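PDB 2R9Q: 2'-deoxycytidine 5'-triphosphate deaminase from Agrobacterium tumefaciens, which probably catalyses the hydrolytic deamination of dCTP to dUTP. Local coordinates for residues B[91-96]-B[145-150]; B[207-212]-B[326-331]; B[37-42]-B[296-301]; B[126-131]-B[138-143]. One frame throughout, in Å; residues are numbered along the deposited sequence.

Interaction 1 of 4, residues B[91-96]-B[145-150]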
loop_
_atom_site.group_PDB
_atom_site.type_symbol
_atom_site.label_atom_id
_atom_site.label_comp_id
_atom_site.label_asym_id
_atom_site.label_seq_id
_atom_site.Cartn_x
_atom_site.Cartn_y
_atom_site.Cartn_z
ATOM N N VAL B 91 8.820 -1.899 14.171
ATOM C CA VAL B 91 8.677 -1.377 15.518
ATOM C C VAL B 91 9.882 -1.824 16.344
ATOM O O VAL B 91 10.283 -2.988 16.332
ATOM C CB VAL B 91 7.298 -1.777 16.164
ATOM C CG1 VAL B 91 7.052 -1.057 17.467
ATOM C CG2 VAL B 91 6.151 -1.535 15.193
ATOM N N TYR B 92 10.488 -0.856 17.005
ATOM C CA TYR B 92 11.663 -1.063 17.843
ATOM C C TYR B 92 11.446 -0.449 19.204
ATOM O O TYR B 92 10.891 0.631 19.309
ATOM C CB TYR B 92 12.924 -0.445 17.195
ATOM C CG TYR B 92 13.188 -0.875 15.769
ATOM C CD1 TYR B 92 13.942 -2.002 15.487
ATOM C CD2 TYR B 92 12.680 -0.151 14.712
ATOM C CE1 TYR B 92 14.183 -2.393 14.192
ATOM C CE2 TYR B 92 12.906 -0.522 13.410
ATOM C CZ TYR B 92 13.661 -1.643 13.143
ATOM O OH TYR B 92 13.878 -1.984 11.831
ATOM N N ILE B 93 11.838 -1.154 20.253
ATOM C CA ILE B 93 11.884 -0.589 21.612
ATOM C C ILE B 93 13.349 -0.387 21.995
ATOM O O ILE B 93 14.188 -1.258 21.767
ATOM C CB ILE B 93 11.159 -1.460 22.690
ATOM C CG1 ILE B 93 9.818 -2.008 22.172
ATOM C CG2 ILE B 93 10.936 -0.675 23.981
ATOM C CD1 ILE B 93 8.807 -1.009 21.912
ATOM N N VAL B 94 13.639 0.800 22.531
ATOM C CA VAL B 94 14.992 1.231 22.867
ATOM C C VAL B 94 15.051 1.778 24.296
ATOM O O VAL B 94 14.437 2.813 24.588
ATOM C CB VAL B 94 15.520 2.258 21.856
ATOM C CG1 VAL B 94 16.923 2.665 22.208
ATOM C CG2 VAL B 94 15.460 1.676 20.473
ATOM N N PRO B 95 15.763 1.065 25.202
ATOM C CA PRO B 95 16.094 1.682 26.494
ATOM C C PRO B 95 16.874 2.961 26.316
ATOM O O PRO B 95 17.812 3.034 25.522
ATOM C CB PRO B 95 16.914 0.602 27.232
ATOM C CG PRO B 95 16.470 -0.697 26.615
ATOM C CD PRO B 95 16.218 -0.333 25.146
ATOM N N LEU B 96 16.442 3.974 27.049
ATOM C CA LEU B 96 17.027 5.268 26.969
ATOM C C LEU B 96 18.130 5.345 28.016
ATOM O O LEU B 96 18.085 4.646 29.021
ATOM C CB LEU B 96 15.940 6.338 27.145
ATOM C CG LEU B 96 14.839 6.473 26.072
ATOM C CD1 LEU B 96 13.724 7.426 26.564
ATOM C CD2 LEU B 96 15.380 6.911 24.719
ATOM N N TYR B 145 11.917 4.198 28.148
ATOM C CA TYR B 145 12.036 3.480 26.892
ATOM C C TYR B 145 11.438 4.318 25.791
ATOM O O TYR B 145 10.462 5.049 26.029
ATOM C CB TYR B 145 11.342 2.125 26.986
ATOM C CG TYR B 145 11.937 1.222 28.034
ATOM C CD1 TYR B 145 12.884 0.255 27.700
ATOM C CD2 TYR B 145 11.575 1.344 29.374
ATOM C CE1 TYR B 145 13.447 -0.561 28.663
ATOM C CE2 TYR B 145 12.150 0.540 30.337
ATOM C CZ TYR B 145 13.085 -0.411 29.976
ATOM O OH TYR B 145 13.644 -1.235 30.924
ATOM N N LEU B 146 12.065 4.275 24.611
ATOM C CA LEU B 146 11.472 4.862 23.391
ATOM C C LEU B 146 11.067 3.777 22.388
ATOM O O LEU B 146 11.868 2.973 21.948
ATOM C CB LEU B 146 12.363 5.919 22.735
ATOM C CG LEU B 146 11.727 6.902 21.744
ATOM C CD1 LEU B 146 10.695 7.780 22.411
ATOM C CD2 LEU B 146 12.754 7.763 21.001
ATOM N N GLU B 147 9.784 3.743 22.086
ATOM C CA GLU B 147 9.273 3.025 20.938
ATOM C C GLU B 147 9.474 3.850 19.658
ATOM O O GLU B 147 9.111 5.023 19.614
ATOM C CB GLU B 147 7.820 2.753 21.154
ATOM C CG GLU B 147 7.212 1.710 20.285
ATOM C CD GLU B 147 5.818 1.301 20.820
ATOM O OE1 GLU B 147 4.816 1.979 20.458
ATOM O OE2 GLU B 147 5.743 0.312 21.614
ATOM N N ILE B 148 10.071 3.233 18.639
ATOM C CA ILE B 148 10.377 3.897 17.384
ATOM C C ILE B 148 9.848 3.089 16.229
ATOM O O ILE B 148 10.203 1.928 16.041
ATOM C CB ILE B 148 11.923 4.150 17.128
ATOM C CG1 ILE B 148 12.635 4.808 18.297
ATOM C CG2 ILE B 148 12.151 5.009 15.846
ATOM C CD1 ILE B 148 14.170 4.751 18.237
ATOM N N SER B 149 9.026 3.745 15.429
ATOM C CA SER B 149 8.631 3.234 14.121
ATOM C C SER B 149 8.741 4.298 13.027
ATOM O O SER B 149 7.926 5.226 12.967
ATOM C CB SER B 149 7.208 2.677 14.151
ATOM O OG SER B 149 7.004 1.922 12.990
ATOM N N PRO B 150 9.747 4.175 12.158
ATOM C CA PRO B 150 9.845 5.074 10.989
ATOM C C PRO B 150 8.677 4.860 10.030
ATOM O O PRO B 150 8.316 3.750 9.781
ATOM C CB PRO B 150 11.166 4.651 10.338
ATOM C CG PRO B 150 11.891 3.907 11.412
ATOM C CD PRO B 150 10.863 3.219 12.171
#
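Tyr92 and Ile148 face each other as a hydrogen-bonded pair in an antiparallel sheet of the N-terminal dUTPase-like domain, where strands 91-101 and 143-150 run side by side. Tyr92 N gives to Ile148 O at 3.0 Å, and Ile148 N returns a straighter bond to Tyr92 O (2.8 Å, 167° at the hydrogen). Val94 and Leu146 repeat the reciprocal pair two residues on, and the non-hydrogen-bonded pairs Ile93-Glu147 and Pro95-Tyr145 alternate with them. On the face shared by Tyr92, Val94, Leu146 and Ile148, Val94 CG2 meets the tip of Ile148, CD1, at 4.0 Å. The Tyr92 ring turns an edge to Ile148 O and Pro150 CD, while its hydroxyl bonds Glu87 N. On the other face, Ile93 CG1 lies anti to the carbonyl carbon (chi1 -42°); the side chain crosses the extended Glu147 chain obliquely, with Ile93 CD1 3.5 Å from Glu147 CG. Glu147 OE1 is taken by Ser57 OG. Leu96 CD2 packs on Leu146 CB. Strand 50-54 flanks 91-96 and strand 121-127 flanks 145-150, leaving both segments inside the sheet. Pro95 lies obliquely to the Tyr145 ring, with Pro95 CG 3.7 Å from Tyr145 CE1.

Interaction 2 of 4, residues B[207-212]-B[326-331]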
loop_
_atom_site.group_PDB
_atom_site.type_symbol
_atom_site.label_atom_id
_atom_site.label_comp_id
_atom_site.label_asym_id
_atom_site.label_seq_id
_atom_site.Cartn_x
_atom_site.Cartn_y
_atom_site.Cartn_z
ATOM N N ASP B 207 -1.400 28.018 5.983
ATOM C CA ASP B 207 -1.089 28.906 4.886
ATOM C C ASP B 207 -0.807 28.114 3.625
ATOM O O ASP B 207 0.246 27.486 3.500
ATOM C CB ASP B 207 0.125 29.748 5.213
ATOM C CG ASP B 207 0.250 30.963 4.317
ATOM O OD1 ASP B 207 -0.086 30.903 3.099
ATOM O OD2 ASP B 207 0.681 32.003 4.857
ATOM N N LEU B 208 -1.735 28.186 2.684
ATOM C CA LEU B 208 -1.644 27.495 1.409
ATOM C C LEU B 208 -1.519 28.477 0.205
ATOM O O LEU B 208 -1.645 28.085 -0.945
ATOM C CB LEU B 208 -2.875 26.578 1.273
ATOM C CG LEU B 208 -2.756 25.084 1.548
ATOM C CD1 LEU B 208 -1.536 24.732 2.368
ATOM C CD2 LEU B 208 -4.047 24.548 2.192
ATOM N N LYS B 209 -1.245 29.746 0.493
ATOM C CA LYS B 209 -1.151 30.783 -0.552
ATOM C C LYS B 209 0.205 30.758 -1.260
ATOM O O LYS B 209 0.279 30.988 -2.472
ATOM C CB LYS B 209 -1.471 32.180 -0.007
ATOM C CG LYS B 209 -2.682 32.852 -0.661
ATOM C CD LYS B 209 -4.015 32.412 -0.067
ATOM C CE LYS B 209 -5.193 33.180 -0.649
ATOM N NZ LYS B 209 -5.417 32.897 -2.112
ATOM N N GLY B 210 1.264 30.451 -0.521
ATOM C CA GLY B 210 2.563 30.226 -1.134
ATOM C C GLY B 210 3.603 31.202 -0.635
ATOM O O GLY B 210 3.269 32.269 -0.168
ATOM N N PHE B 211 4.866 30.809 -0.717
ATOM C CA PHE B 211 5.967 31.663 -0.275
ATOM C C PHE B 211 6.979 31.878 -1.374
ATOM O O PHE B 211 7.372 30.941 -2.055
ATOM C CB PHE B 211 6.631 31.066 0.964
ATOM C CG PHE B 211 5.703 30.991 2.142
ATOM C CD1 PHE B 211 5.182 29.772 2.566
ATOM C CD2 PHE B 211 5.313 32.152 2.800
ATOM C CE1 PHE B 211 4.307 29.721 3.630
ATOM C CE2 PHE B 211 4.452 32.103 3.855
ATOM C CZ PHE B 211 3.943 30.890 4.275
ATOM N N GLY B 212 7.378 33.137 -1.534
ATOM C CA GLY B 212 8.420 33.539 -2.472
ATOM C C GLY B 212 7.873 33.698 -3.872
ATOM O O GLY B 212 6.663 33.803 -4.049
ATOM N N LEU B 326 -7.567 20.159 1.841
ATOM C CA LEU B 326 -7.241 21.107 2.871
ATOM C C LEU B 326 -7.181 22.482 2.231
ATOM O O LEU B 326 -6.554 22.672 1.206
ATOM C CB LEU B 326 -5.913 20.758 3.555
ATOM C CG LEU B 326 -5.393 21.665 4.686
ATOM C CD1 LEU B 326 -6.240 21.646 5.959
ATOM C CD2 LEU B 326 -3.927 21.293 4.981
ATOM N N GLU B 327 -7.842 23.434 2.863
ATOM C CA GLU B 327 -7.990 24.774 2.296
ATOM C C GLU B 327 -7.293 25.784 3.199
ATOM O O GLU B 327 -7.278 25.616 4.433
ATOM C CB GLU B 327 -9.488 25.126 2.106
ATOM C CG GLU B 327 -10.203 24.250 1.085
ATOM C CD GLU B 327 -11.710 24.458 1.073
ATOM O OE1 GLU B 327 -12.131 25.567 0.637
ATOM O OE2 GLU B 327 -12.469 23.517 1.497
ATOM N N HIS B 328 -6.698 26.792 2.556
ATOM C CA HIS B 328 -6.064 27.944 3.211
ATOM C C HIS B 328 -6.968 28.584 4.288
ATOM O O HIS B 328 -8.181 28.704 4.105
ATOM C CB HIS B 328 -5.710 28.985 2.145
ATOM C CG HIS B 328 -5.058 30.227 2.688
ATOM N ND1 HIS B 328 -3.694 30.345 2.851
ATOM C CD2 HIS B 328 -5.586 31.399 3.107
ATOM C CE1 HIS B 328 -3.408 31.540 3.339
ATOM N NE2 HIS B 328 -4.543 32.196 3.507
ATOM N N GLY B 329 -6.374 28.977 5.410
ATOM C CA GLY B 329 -7.135 29.489 6.549
ATOM C C GLY B 329 -7.799 28.432 7.406
ATOM O O GLY B 329 -8.289 28.735 8.467
ATOM N N GLN B 330 -7.809 27.182 6.965
ATOM C CA GLN B 330 -8.346 26.097 7.786
ATOM C C GLN B 330 -7.565 25.991 9.095
ATOM O O GLN B 330 -6.324 25.907 9.082
ATOM C CB GLN B 330 -8.263 24.797 7.019
ATOM C CG GLN B 330 -8.526 23.523 7.809
ATOM C CD GLN B 330 -9.952 23.378 8.239
ATOM O OE1 GLN B 330 -10.855 23.425 7.426
ATOM N NE2 GLN B 330 -10.160 23.160 9.526
ATOM N N ILE B 331 -8.300 25.972 10.215
ATOM C CA ILE B 331 -7.709 25.689 11.530
ATOM C C ILE B 331 -7.243 24.236 11.701
ATOM O O ILE B 331 -7.992 23.298 11.435
ATOM C CB ILE B 331 -8.650 26.061 12.697
ATOM C CG1 ILE B 331 -8.909 27.579 12.689
ATOM C CG2 ILE B 331 -8.047 25.608 14.042
ATOM C CD1 ILE B 331 -10.095 28.014 13.541
#
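The imidazole of His328 is met by three consecutive residues of segment 207-212, each at a different part of it. Lys209 crosses it at about a right angle, its CD centred over one face in a CH-pi contact, 3.4 Å from the ring centroid and 3° off the normal. A bend of the lysine chain at chi2 brings CD there. Leu208 N comes in at the edge, in the ring plane, and donates to His328 ND1 at 2.9 Å with 158° at the hydrogen; ND1 is therefore the acceptor, which is consistent with the ring proton being on NE2. Asp207 lies beside the histidine, pointing the same way, with its carboxylate turned 79° from the ring; OD1 reaches the edge 3.4 Å from His328 CE1. The same OD1 accepts from Lys209 N (3.1 Å), closing an Asx turn, and OD2 forms a salt bridge with Arg312. In the C-terminal dUTPase-like domain this joins the loop leaving strand 202-205 to the type II turn Glu327-Gln330, which links strands 324-327 and 331-339. Gly329 holds positive phi in that turn. His328 CG is anti to its backbone N. Leu208 CB touches His328 CB at 3.8 Å, and Leu208 CD2 extends to Leu326, 4.0 Å from its CG.

Interaction 3 of 4, residues B[37-42]-B[296-301]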
loop_
_atom_site.group_PDB
_atom_site.type_symbol
_atom_site.label_atom_id
_atom_site.label_comp_id
_atom_site.label_asym_id
_atom_site.label_seq_id
_atom_site.Cartn_x
_atom_site.Cartn_y
_atom_site.Cartn_z
ATOM N N GLN B 37 22.009 19.388 25.659
ATOM C CA GLN B 37 20.951 18.397 25.893
ATOM C C GLN B 37 19.750 18.968 26.622
ATOM O O GLN B 37 18.614 18.533 26.379
ATOM C CB GLN B 37 21.462 17.174 26.638
ATOM C CG GLN B 37 20.667 15.938 26.333
ATOM C CD GLN B 37 21.115 14.748 27.147
ATOM O OE1 GLN B 37 22.300 14.524 27.316
ATOM N NE2 GLN B 37 20.167 13.980 27.647
ATOM N N VAL B 38 20.005 19.939 27.498
ATOM C CA VAL B 38 18.957 20.598 28.272
ATOM C C VAL B 38 18.475 21.820 27.491
ATOM O O VAL B 38 19.252 22.724 27.161
ATOM C CB VAL B 38 19.436 21.003 29.691
ATOM C CG1 VAL B 38 18.280 21.592 30.510
ATOM C CG2 VAL B 38 20.100 19.791 30.418
ATOM N N GLN B 39 17.199 21.801 27.147
ATOM C CA GLN B 39 16.577 22.880 26.438
ATOM C C GLN B 39 16.011 23.802 27.512
ATOM O O GLN B 39 15.999 23.436 28.699
ATOM C CB GLN B 39 15.495 22.348 25.479
ATOM C CG GLN B 39 15.947 21.235 24.525
ATOM C CD GLN B 39 17.086 21.645 23.653
ATOM O OE1 GLN B 39 17.243 22.817 23.324
ATOM N NE2 GLN B 39 17.923 20.688 23.296
ATOM N N PRO B 40 15.578 25.014 27.114
ATOM C CA PRO B 40 14.959 25.981 28.034
ATOM C C PRO B 40 13.837 25.427 28.946
ATOM O O PRO B 40 13.801 25.780 30.108
ATOM C CB PRO B 40 14.438 27.060 27.088
ATOM C CG PRO B 40 15.311 26.993 25.909
ATOM C CD PRO B 40 15.704 25.570 25.750
ATOM N N ALA B 41 12.962 24.550 28.433
ATOM C CA ALA B 41 11.832 23.988 29.204
ATOM C C ALA B 41 11.582 22.473 28.987
ATOM O O ALA B 41 10.445 21.993 29.129
ATOM C CB ALA B 41 10.588 24.766 28.905
ATOM N N SER B 42 12.659 21.742 28.655
ATOM C CA SER B 42 12.627 20.296 28.413
ATOM C C SER B 42 14.047 19.747 28.326
ATOM O O SER B 42 15.019 20.488 28.287
ATOM C CB SER B 42 11.862 19.958 27.124
ATOM O OG SER B 42 12.394 20.664 26.007
ATOM N N PHE B 296 6.686 20.374 21.790
ATOM C CA PHE B 296 6.948 21.436 22.744
ATOM C C PHE B 296 7.509 22.668 22.023
ATOM O O PHE B 296 8.260 22.546 21.099
ATOM C CB PHE B 296 7.909 20.931 23.819
ATOM C CG PHE B 296 7.332 19.865 24.700
ATOM C CD1 PHE B 296 6.050 19.993 25.244
ATOM C CD2 PHE B 296 8.077 18.735 25.019
ATOM C CE1 PHE B 296 5.545 19.014 26.097
ATOM C CE2 PHE B 296 7.573 17.755 25.849
ATOM C CZ PHE B 296 6.303 17.891 26.385
ATOM N N PHE B 297 7.042 23.838 22.440
ATOM C CA PHE B 297 7.613 25.131 22.093
ATOM C C PHE B 297 8.357 25.653 23.310
ATOM O O PHE B 297 7.852 25.592 24.423
ATOM C CB PHE B 297 6.499 26.102 21.701
ATOM C CG PHE B 297 5.958 25.859 20.345
ATOM C CD1 PHE B 297 6.152 26.773 19.339
ATOM C CD2 PHE B 297 5.274 24.684 20.051
ATOM C CE1 PHE B 297 5.643 26.525 18.068
ATOM C CE2 PHE B 297 4.793 24.440 18.803
ATOM C CZ PHE B 297 4.961 25.361 17.814
ATOM N N ASP B 298 9.558 26.157 23.094
ATOM C CA ASP B 298 10.371 26.695 24.189
ATOM C C ASP B 298 10.090 28.166 24.452
ATOM O O ASP B 298 9.768 28.898 23.532
ATOM C CB ASP B 298 11.874 26.548 23.897
ATOM C CG ASP B 298 12.415 25.149 24.189
ATOM O OD1 ASP B 298 12.136 24.582 25.301
ATOM O OD2 ASP B 298 13.146 24.648 23.292
ATOM N N PRO B 299 10.259 28.597 25.713
ATOM C CA PRO B 299 10.318 30.023 26.030
ATOM C C PRO B 299 11.268 30.720 25.098
ATOM O O PRO B 299 12.362 30.219 24.869
ATOM C CB PRO B 299 10.868 30.058 27.464
ATOM C CG PRO B 299 10.629 28.737 28.025
ATOM C CD PRO B 299 10.401 27.764 26.919
ATOM N N GLY B 300 10.842 31.843 24.551
ATOM C CA GLY B 300 11.659 32.587 23.583
ATOM C C GLY B 300 11.403 32.246 22.117
ATOM O O GLY B 300 11.994 32.871 21.237
ATOM N N PHE B 301 10.542 31.259 21.834
ATOM C CA PHE B 301 10.211 30.940 20.441
ATOM C C PHE B 301 9.601 32.186 19.799
ATOM O O PHE B 301 8.767 32.871 20.416
ATOM C CB PHE B 301 9.236 29.741 20.308
ATOM C CG PHE B 301 8.809 29.454 18.880
ATOM C CD1 PHE B 301 9.523 28.573 18.089
ATOM C CD2 PHE B 301 7.712 30.094 18.322
ATOM C CE1 PHE B 301 9.131 28.314 16.769
ATOM C CE2 PHE B 301 7.325 29.839 17.019
ATOM C CZ PHE B 301 8.026 28.947 16.244
#
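Asp298 OD1 accepts the backbone N-H of Ala41 at 3.2 Å, the hydrogen bond that joins the two segments. The bond is bent, 141° at the hydrogen, and the donor stands above the carboxylate plane, 37° out of it. Asp298 CG, anti to its own carbonyl carbon, is set against the Pro40-Ala41 corner. There the pyrrolidine of Pro40 crosses the aspartate at about a right angle: Pro40 CD lies 3.7 Å from Asp298 CG, and Pro40 CG packs against the same carbon. Gln39 CB borders the other carboxylate oxygen, OD2. The contact bridges the two dUTPase-like domains of the chain. Segment 37-42 includes the tight reversal between the weakly bonded strand 38-39 and strand 42-46 of the N-terminal domain, held by Gln39 N bonded to Ser42 O, whereas segment 296-301 runs from strand 296-297 of the C-terminal domain into a type II turn, Asp298 to Phe301. Gly300 occupies a position in that turn whose backbone angles call for glycine. Arg167, from strand 162-170, adds a second tie by donating to both Ala41 O and Phe297 O. Pro299 supplies the apolar half of the contact: its CD sits 3.6 Å from Ala41 CB and 4.1 Å from Pro40 CB, and Met340 packs on both Ala41 and Pro299. Ser42 OG, buried here with no polar partner in the model, lies between its backbone N and carbonyl carbon (chi1 55°), 4.0 Å from Asp298 OD1.

Interaction 4 of 4, residues B[126-131]-B[138-143]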
loop_
_atom_site.group_PDB
_atom_site.type_symbol
_atom_site.label_atom_id
_atom_site.label_comp_id
_atom_site.label_asym_id
_atom_site.label_seq_id
_atom_site.Cartn_x
_atom_site.Cartn_y
_atom_site.Cartn_z
ATOM N N MET B 126 7.741 5.147 26.951
ATOM C CA MET B 126 7.070 4.320 27.949
ATOM C C MET B 126 7.829 4.218 29.282
ATOM O O MET B 126 9.056 4.305 29.344
ATOM C CB MET B 126 6.634 2.943 27.401
ATOM C CG MET B 126 7.639 2.194 26.583
ATOM S SD MET B 126 7.004 0.683 25.815
ATOM C CE MET B 126 6.664 -0.361 27.193
ATOM N N THR B 127 7.021 4.131 30.343
ATOM C CA THR B 127 7.448 3.917 31.706
ATOM C C THR B 127 7.030 2.513 32.166
ATOM O O THR B 127 6.135 1.894 31.596
ATOM C CB THR B 127 6.861 4.969 32.721
ATOM O OG1 THR B 127 5.428 4.999 32.665
ATOM C CG2 THR B 127 7.390 6.300 32.526
ATOM N N ASP B 128 7.710 2.020 33.196
ATOM C CA ASP B 128 7.239 0.859 33.966
ATOM C C ASP B 128 5.827 1.157 34.484
ATOM O O ASP B 128 5.526 2.292 34.870
ATOM C CB ASP B 128 8.159 0.572 35.157
ATOM C CG ASP B 128 9.497 -0.098 34.773
ATOM O OD1 ASP B 128 9.778 -0.405 33.586
ATOM O OD2 ASP B 128 10.282 -0.330 35.715
ATOM N N ASN B 129 4.963 0.144 34.459
ATOM C CA ASN B 129 3.591 0.245 34.960
ATOM C C ASN B 129 2.681 1.158 34.148
ATOM O O ASN B 129 1.617 1.515 34.616
ATOM C CB ASN B 129 3.578 0.676 36.437
ATOM C CG ASN B 129 4.562 -0.115 37.278
ATOM O OD1 ASN B 129 4.633 -1.345 37.173
ATOM N ND2 ASN B 129 5.349 0.590 38.092
ATOM N N ALA B 130 3.083 1.468 32.912
ATOM C CA ALA B 130 2.409 2.458 32.067
ATOM C C ALA B 130 1.010 2.057 31.550
ATOM O O ALA B 130 0.770 0.939 31.094
ATOM C CB ALA B 130 3.336 2.881 30.884
ATOM N N GLN B 131 0.098 3.013 31.655
ATOM C CA GLN B 131 -1.275 2.897 31.166
ATOM C C GLN B 131 -1.525 3.867 30.028
ATOM O O GLN B 131 -2.456 3.713 29.257
ATOM C CB GLN B 131 -2.253 3.158 32.309
ATOM C CG GLN B 131 -2.347 1.995 33.263
ATOM C CD GLN B 131 -3.060 2.357 34.545
ATOM O OE1 GLN B 131 -4.113 3.004 34.512
ATOM N NE2 GLN B 131 -2.508 1.936 35.680
ATOM N N ALA B 138 3.515 11.535 38.633
ATOM C CA ALA B 138 4.082 12.284 39.749
ATOM C C ALA B 138 4.865 11.312 40.593
ATOM O O ALA B 138 4.333 10.295 40.994
ATOM C CB ALA B 138 3.007 12.995 40.573
ATOM N N GLY B 139 6.147 11.602 40.782
ATOM C CA GLY B 139 6.997 10.826 41.665
ATOM C C GLY B 139 7.638 9.586 41.086
ATOM O O GLY B 139 8.186 8.791 41.827
ATOM N N TYR B 140 7.615 9.446 39.760
ATOM C CA TYR B 140 8.063 8.233 39.094
ATOM C C TYR B 140 9.556 7.982 39.311
ATOM O O TYR B 140 10.402 8.860 39.091
ATOM C CB TYR B 140 7.738 8.277 37.575
ATOM C CG TYR B 140 8.237 7.061 36.778
ATOM C CD1 TYR B 140 7.520 5.863 36.771
ATOM C CD2 TYR B 140 9.429 7.122 36.025
ATOM C CE1 TYR B 140 7.991 4.759 36.067
ATOM C CE2 TYR B 140 9.897 6.038 35.327
ATOM C CZ TYR B 140 9.183 4.854 35.344
ATOM O OH TYR B 140 9.647 3.750 34.637
ATOM N N THR B 141 9.837 6.755 39.743
ATOM C CA THR B 141 11.166 6.190 39.839
ATOM C C THR B 141 11.226 5.057 38.869
ATOM O O THR B 141 10.393 4.130 38.947
ATOM C CB THR B 141 11.461 5.609 41.222
ATOM O OG1 THR B 141 11.400 6.661 42.175
ATOM C CG2 THR B 141 12.853 4.952 41.280
ATOM N N GLY B 142 12.223 5.109 37.975
ATOM C CA GLY B 142 12.413 4.054 37.005
ATOM C C GLY B 142 13.137 4.405 35.720
ATOM O O GLY B 142 13.614 5.526 35.526
ATOM N N PRO B 143 13.228 3.414 34.827
ATOM C CA PRO B 143 13.818 3.584 33.518
ATOM C C PRO B 143 12.837 4.184 32.525
ATOM O O PRO B 143 11.645 4.252 32.794
ATOM C CB PRO B 143 14.177 2.158 33.128
ATOM C CG PRO B 143 13.130 1.375 33.742
ATOM C CD PRO B 143 12.787 2.027 35.033
HETATM O O HOH W 1 10.159 0.917 38.298
#
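Tyr140 packs against Thr127 and Asp128 where strand 121-127 of the N-terminal dUTPase-like domain runs into a type II turn, Thr127 to Ala130. The tyrosine leaves its backbone with CG anti to N (chi1 177°). Thr127 slides past it in the opposite direction: CG2, anti to the threonine's carbonyl carbon, covers one face in a CH-pi contact 3.8 Å from the ring centroid, shifted toward the rim, and Thr127 CB lies 3.5 Å from Tyr140 CZ. The phenol oxygen is gripped twice. It accepts from Asp128 N at 3.0 Å and donates to Pro143 O at 2.8 Å, the latter bond in the carbonyl plane, which fixes the direction of the hydroxyl proton. Asp128 crosses the tyrosine at about a right angle, with carboxylate and ring planes 81° apart. Its CG is anti to the carbonyl carbon (chi1 -76°), and the side chain crosses the Pro143 ring at about a right angle, while OD1 takes the N-H of Val66. Gly142, with a positive phi, makes the corner at which the chain turns into strand 143-150. A water donates to Asp128 OD2 at 2.9 Å and, over 3.3 Å, to Thr141 O; the same OD2 touches Pro143 CD at 3.5 Å.

From the N terminus, segment 37-42 comes first and meets 296-301 much later in the chain, so interaction 3 closes a long loop that contains interactions 1 and 4 and joins the two dUTPase-like domains. Within it, 91-96 pairs with 145-150, and that loop in turn holds the short one closed by 126-131 and 138-143. Interactions 1 and 4 touch directly: Tyr145 O lies 2.9 Å from Met126 N, a probable hydrogen bond between neighbouring strands. Interaction 2 starts at 207-212, before interaction 3 closes, and ends at 326-331, so these two cross. It belongs to the C-terminal domain, its centre about 34 Å from that of interaction 1.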